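Local coordinates for protein MarR family transcriptional regulator (PDB 5HLI) that regulates transcription as a redox-sensing member of the MarR family, probably binding DNA as a dimer and responding to oxidation through disulfide formation, at the interface of chains A and B. Sequence-based numbering; all coordinates share one arbitrary frame. Chains: chain A/B, MarR family transcriptional regulator.

Dimerisation through long helices can be followed here at three stations of one two-fold interface. The first helix of chain B, residues 2-34, supplies residues to all of them: its early turns enter contact 2, its middle contact 1 and its later turns contact 3. The centres of their C-alpha atoms lie about 14 Å apart for contacts 1 and 2, 18 Å for contacts 1 and 3, and 26 Å for contacts 2 and 3. Chain A answers with helix 41-52 in contact 1, helix 103-117 in contact 2 and its own first helix in contact 3, making the first helices the recurring element of the dimer interface.

Contact 1: the interface of chains A and B. Residues chain A 41, 44-45, 48; chain B 17, 21.
The ring of B:Phe17 points its outer rim at chain A, where A:Tyr44 and A:Leu48 receive it. This is a helix-to-helix patch of the MarR-family dimer, with chain A helix 41-52 facing the long first helix of chain B. Over the centre of the A:Tyr44 ring, on one face, lies A:Leu48 CD1, 3.7 Å above the plane, so the leucine supports the tyrosine from within its own chain. A face of the A:Tyr41 ring is met toward its rim by A:Leu45 CG, while a water sits at that ring's edge, in plane. A:Tyr44 and B:Phe17 run antiparallel alongside one another, touching near their outer ring carbons, and CE2 of A:Tyr44 comes 3.9 Å from CE1 of B:Phe17. The same phenylalanine rim meets the leucine methyl, with A:Leu48 CD1 4.0 Å from B:Phe17 CZ. That ring reaches across because its CG stands opposite the backbone N (chi1 -163°). Beside this apolar contact, water 1 joins the subunits: it lies 2.8 Å from the phenolic OH of A:Tyr41 and 2.7 Å from the side-chain amide oxygen OD1 of B:Asn21. A:Tyr41 OH and B:Asn21 OD1 are themselves 4.3 Å apart, a span that the water bridges.

Contact 2: the interface of chains A and B. Residues chain A 113-114, 117; chain B 5, 9, 13.
B:Met9 packs its side chain against A:Phe113, A:Glu114 and A:Ser117, all on helix 103-117 of chain A. Its CB approaches the ring of A:Phe113 at CE2, 3.5 Å away, while its CG meets CB of A:Ser117 at 3.6 Å. Beyond CG the methionine is extended, then bends at the thioether (chi3 -61°), which turns CE back toward the phenylalanine ring and leaves SD near CG of A:Glu114. Toward the polar rim, the side-chain amide of B:Asn13 lies over one face of the A:Phe113 ring, offset toward its rim, with the two planes only 6° apart. From there ND2 donates to the backbone O of A:Phe113 in a nearly straight bond of 3.1 Å, tilted 21° from that carbonyl plane. Within its own helix ND2 also donates to B:Met9 O at 3.0 Å, from above the carbonyl plane and off its lone pairs. Both acceptors lie close to the amide plane, so the pair of bonds should fix its rotation. On the opposite flank the extended B:Lys5 brings NZ to 4.1 Å from the carboxylate OE1 of A:Glu114; the opposite charges may attract without direct contact. In this MarR-type regulator the patch ties the N-terminal helix of one subunit to helix 103-117 of the other, helping hold the dimer together.

Contact 3: the interface of chains A and B. Residues chain A 20; chain B 23, 26-27, 30, 41.
A:Tyr20 and the chain B residues that receive it all have helical backbone torsions, and the tyrosine leaves the long first helix of chain A to lie among residues from helices 2-34 and 41-52 of chain B. With chi1 at -174°, its CG points away from the backbone N and the ring extends into the partner subunit. CB of B:Phe26 sits over one face of this ring, offset toward the rim near CD1 and 3.6 Å from the centroid, in a CH-pi contact. Reciprocally, CB of A:Tyr20 lies over a face of the B:Phe26 ring, offset toward the rim and 3.8 Å from that centroid, the two side chains lying antiparallel. B:Tyr41 takes the tyrosine edge-to-face, its plane turned 71° from that of A:Tyr20. There CE2 of A:Tyr20 stands 3.6 Å above the centre of the B:Tyr41 ring. Beside both tyrosines, B:Tyr30 supports the receiving ring: B:Tyr41 CE1 stands 3.5 Å above the centre of the B:Tyr30 ring. B:Tyr30 CE2 also comes 3.5 Å from CD2 of A:Tyr20. Farther along, the phenolic OH of A:Tyr20 is 3.6 Å from the methyl CB of B:Ala27. This aromatic socket of the MarR-family dimer interlocks the first helix of one subunit with two helices of the other.

Contact 1: the interface of chains A and B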
loop_
_atom_site.group_PDB
_atom_site.type_symbol
_atom_site.label_atom_id
_atom_site.label_comp_id
_atom_site.label_asym_id
_atom_site.label_seq_id
_atom_site.Cartn_x
_atom_site.Cartn_y
_atom_site.Cartn_z
ATOM N N TYR A 41 -4.562 -3.754 -11.970
ATOM C CA TYR A 41 -5.239 -4.063 -10.716
ATOM C C TYR A 41 -6.747 -4.155 -10.915
ATOM O O TYR A 41 -7.391 -5.094 -10.436
ATOM C CB TYR A 41 -4.893 -3.007 -9.662
ATOM C CG TYR A 41 -5.806 -3.026 -8.459
ATOM C CD1 TYR A 41 -5.872 -4.138 -7.629
ATOM C CD2 TYR A 41 -6.596 -1.927 -8.147
ATOM C CE1 TYR A 41 -6.703 -4.158 -6.527
ATOM C CE2 TYR A 41 -7.429 -1.935 -7.045
ATOM C CZ TYR A 41 -7.480 -3.053 -6.240
ATOM O OH TYR A 41 -8.310 -3.067 -5.144
ATOM N N TYR A 44 -7.668 -7.223 -12.661
ATOM C CA TYR A 44 -7.505 -8.312 -11.703
ATOM C C TYR A 44 -8.735 -8.455 -10.814
ATOM O O TYR A 44 -9.155 -9.575 -10.498
ATOM C CB TYR A 44 -6.249 -8.054 -10.871
ATOM C CG TYR A 44 -5.846 -9.140 -9.900
ATOM C CD1 TYR A 44 -5.845 -10.480 -10.269
ATOM C CD2 TYR A 44 -5.414 -8.814 -8.622
ATOM C CE1 TYR A 44 -5.454 -11.466 -9.376
ATOM C CE2 TYR A 44 -5.020 -9.785 -7.729
ATOM C CZ TYR A 44 -5.041 -11.110 -8.108
ATOM O OH TYR A 44 -4.647 -12.073 -7.209
ATOM N N LEU A 45 -9.330 -7.330 -10.404
ATOM C CA LEU A 45 -10.542 -7.390 -9.592
ATOM C C LEU A 45 -11.682 -8.053 -10.353
ATOM O O LEU A 45 -12.443 -8.841 -9.780
ATOM C CB LEU A 45 -10.949 -5.986 -9.141
ATOM C CG LEU A 45 -10.053 -5.270 -8.129
ATOM C CD1 LEU A 45 -10.646 -3.918 -7.776
ATOM C CD2 LEU A 45 -9.869 -6.116 -6.882
ATOM N N LEU A 48 -11.059 -11.735 -10.511
ATOM C CA LEU A 48 -11.242 -12.379 -9.214
ATOM C C LEU A 48 -12.708 -12.710 -8.953
ATOM O O LEU A 48 -13.019 -13.781 -8.417
ATOM C CB LEU A 48 -10.675 -11.493 -8.102
ATOM C CG LEU A 48 -9.149 -11.504 -7.989
ATOM C CD1 LEU A 48 -8.662 -10.443 -7.012
ATOM C CD2 LEU A 48 -8.658 -12.888 -7.575
ATOM N N PHE B 17 -2.801 -10.338 -0.332
ATOM C CA PHE B 17 -3.875 -9.487 -0.831
ATOM C C PHE B 17 -4.387 -8.557 0.262
ATOM O O PHE B 17 -4.754 -7.408 -0.012
ATOM C CB PHE B 17 -5.013 -10.340 -1.390
ATOM C CG PHE B 17 -5.964 -9.581 -2.268
ATOM C CD1 PHE B 17 -5.585 -9.187 -3.542
ATOM C CD2 PHE B 17 -7.235 -9.259 -1.823
ATOM C CE1 PHE B 17 -6.455 -8.486 -4.356
ATOM C CE2 PHE B 17 -8.112 -8.558 -2.632
ATOM C CZ PHE B 17 -7.721 -8.171 -3.900
ATOM N N ASN B 21 -4.406 -4.535 -0.071
ATOM C CA ASN B 21 -5.478 -3.606 0.275
ATOM C C ASN B 21 -4.990 -2.535 1.241
ATOM O O ASN B 21 -5.310 -1.351 1.084
ATOM C CB ASN B 21 -6.658 -4.364 0.885
ATOM C CG ASN B 21 -7.467 -5.125 -0.149
ATOM O OD1 ASN B 21 -7.446 -4.799 -1.335
ATOM N ND2 ASN B 21 -8.188 -6.145 0.302
HETATM O O HOH W 1 -9.236 -4.975 -3.359
#

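Contact 2: the interface of chains A and B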
loop_
_atom_site.group_PDB
_atom_site.type_symbol
_atom_site.label_atom_id
_atom_site.label_comp_id
_atom_site.label_asym_id
_atom_site.label_seq_id
_atom_site.Cartn_x
_atom_site.Cartn_y
_atom_site.Cartn_z
ATOM N N PHE A 113 -2.743 -17.467 -9.608
ATOM C CA PHE A 113 -2.732 -17.928 -8.224
ATOM C C PHE A 113 -1.332 -18.347 -7.790
ATOM O O PHE A 113 -0.844 -17.928 -6.735
ATOM C CB PHE A 113 -3.723 -19.084 -8.084
ATOM C CG PHE A 113 -3.980 -19.509 -6.671
ATOM C CD1 PHE A 113 -4.787 -18.750 -5.842
ATOM C CD2 PHE A 113 -3.446 -20.691 -6.184
ATOM C CE1 PHE A 113 -5.036 -19.148 -4.543
ATOM C CE2 PHE A 113 -3.694 -21.095 -4.889
ATOM C CZ PHE A 113 -4.490 -20.323 -4.068
ATOM N N GLU A 114 -0.663 -19.164 -8.607
ATOM C CA GLU A 114 0.672 -19.636 -8.253
ATOM C C GLU A 114 1.698 -18.509 -8.310
ATOM O O GLU A 114 2.588 -18.431 -7.455
ATOM C CB GLU A 114 1.083 -20.783 -9.178
ATOM C CG GLU A 114 2.430 -21.396 -8.838
ATOM C CD GLU A 114 2.612 -22.774 -9.443
ATOM O OE1 GLU A 114 3.716 -23.343 -9.305
ATOM O OE2 GLU A 114 1.652 -23.291 -10.052
ATOM N N SER A 117 1.556 -16.499 -5.234
ATOM C CA SER A 117 1.877 -17.252 -4.025
ATOM C C SER A 117 3.340 -17.137 -3.616
ATOM O O SER A 117 3.674 -17.451 -2.468
ATOM C CB SER A 117 1.514 -18.725 -4.215
ATOM O OG SER A 117 2.372 -19.345 -5.158
ATOM N N LYS B 5 0.692 -28.069 -0.530
ATOM C CA LYS B 5 1.179 -27.034 -1.438
ATOM C C LYS B 5 0.053 -26.104 -1.871
ATOM O O LYS B 5 0.242 -24.885 -1.951
ATOM C CB LYS B 5 1.846 -27.668 -2.659
ATOM C CG LYS B 5 2.357 -26.654 -3.674
ATOM C CD LYS B 5 2.776 -27.318 -4.974
ATOM C CE LYS B 5 3.256 -26.286 -5.983
ATOM N NZ LYS B 5 3.644 -26.905 -7.281
ATOM N N MET B 9 -0.245 -21.937 -0.907
ATOM C CA MET B 9 -0.488 -20.898 -1.901
ATOM C C MET B 9 -1.739 -20.096 -1.564
ATOM O O MET B 9 -1.785 -18.880 -1.784
ATOM C CB MET B 9 -0.608 -21.514 -3.296
ATOM C CG MET B 9 0.654 -22.201 -3.791
ATOM S SD MET B 9 0.584 -22.575 -5.554
ATOM C CE MET B 9 -0.828 -23.673 -5.627
ATOM N N ASN B 13 -1.695 -16.039 -0.942
ATOM C CA ASN B 13 -2.599 -15.097 -1.598
ATOM C C ASN B 13 -3.418 -14.313 -0.583
ATOM O O ASN B 13 -3.598 -13.098 -0.726
ATOM C CB ASN B 13 -3.528 -15.841 -2.556
ATOM C CG ASN B 13 -2.929 -16.014 -3.932
ATOM O OD1 ASN B 13 -3.206 -15.231 -4.842
ATOM N ND2 ASN B 13 -2.105 -17.043 -4.097
#

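Contact 3: the interface of chains A and B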
loop_
_atom_site.group_PDB
_atom_site.type_symbol
_atom_site.label_atom_id
_atom_site.label_comp_id
_atom_site.label_asym_id
_atom_site.label_seq_id
_atom_site.Cartn_x
_atom_site.Cartn_y
_atom_site.Cartn_z
ATOM N N TYR A 20 2.956 0.044 6.784
ATOM C CA TYR A 20 2.760 0.691 5.492
ATOM C C TYR A 20 3.915 0.383 4.552
ATOM O O TYR A 20 3.706 0.038 3.383
ATOM C CB TYR A 20 2.609 2.201 5.684
ATOM C CG TYR A 20 2.267 2.967 4.422
ATOM C CD1 TYR A 20 1.639 2.345 3.351
ATOM C CD2 TYR A 20 2.576 4.315 4.305
ATOM C CE1 TYR A 20 1.322 3.045 2.204
ATOM C CE2 TYR A 20 2.266 5.024 3.159
ATOM C CZ TYR A 20 1.640 4.382 2.111
ATOM O OH TYR A 20 1.328 5.080 0.967
ATOM N N SER B 23 -2.091 -1.240 1.592
ATOM C CA SER B 23 -1.274 -0.230 0.925
ATOM C C SER B 23 -2.136 0.895 0.363
ATOM O O SER B 23 -1.750 2.069 0.419
ATOM C CB SER B 23 -0.437 -0.868 -0.186
ATOM O OG SER B 23 -1.246 -1.292 -1.273
ATOM N N PHE B 26 -3.724 2.881 3.520
ATOM C CA PHE B 26 -2.726 3.706 4.187
ATOM C C PHE B 26 -2.511 5.019 3.439
ATOM O O PHE B 26 -2.457 6.088 4.049
ATOM C CB PHE B 26 -1.401 2.950 4.313
ATOM C CG PHE B 26 -1.170 2.353 5.671
ATOM C CD1 PHE B 26 -1.460 3.073 6.817
ATOM C CD2 PHE B 26 -0.662 1.072 5.801
ATOM C CE1 PHE B 26 -1.249 2.527 8.069
ATOM C CE2 PHE B 26 -0.448 0.519 7.050
ATOM C CZ PHE B 26 -0.742 1.248 8.186
ATOM N N ALA B 27 -2.391 4.933 2.119
ATOM C CA ALA B 27 -2.189 6.118 1.291
ATOM C C ALA B 27 -3.330 7.114 1.464
ATOM O O ALA B 27 -3.097 8.321 1.588
ATOM C CB ALA B 27 -2.040 5.718 -0.176
ATOM N N TYR B 30 -3.126 8.572 5.268
ATOM C CA TYR B 30 -2.101 9.588 5.484
ATOM C C TYR B 30 -2.410 10.866 4.715
ATOM O O TYR B 30 -2.140 11.967 5.203
ATOM C CB TYR B 30 -0.724 9.051 5.096
ATOM C CG TYR B 30 -0.126 8.110 6.119
ATOM C CD1 TYR B 30 0.158 8.546 7.408
ATOM C CD2 TYR B 30 0.164 6.791 5.794
ATOM C CE1 TYR B 30 0.704 7.689 8.348
ATOM C CE2 TYR B 30 0.714 5.929 6.726
ATOM C CZ TYR B 30 0.982 6.383 8.001
ATOM O OH TYR B 30 1.528 5.527 8.928
ATOM N N TYR B 41 3.416 12.421 2.740
ATOM C CA TYR B 41 3.888 11.322 3.574
ATOM C C TYR B 41 5.410 11.307 3.660
ATOM O O TYR B 41 5.976 11.085 4.737
ATOM C CB TYR B 41 3.368 9.991 3.036
ATOM C CG TYR B 41 3.859 8.797 3.817
ATOM C CD1 TYR B 41 3.337 8.498 5.069
ATOM C CD2 TYR B 41 4.849 7.970 3.306
ATOM C CE1 TYR B 41 3.786 7.407 5.789
ATOM C CE2 TYR B 41 5.302 6.876 4.016
ATOM C CZ TYR B 41 4.769 6.601 5.256
ATOM O OH TYR B 41 5.220 5.511 5.964
#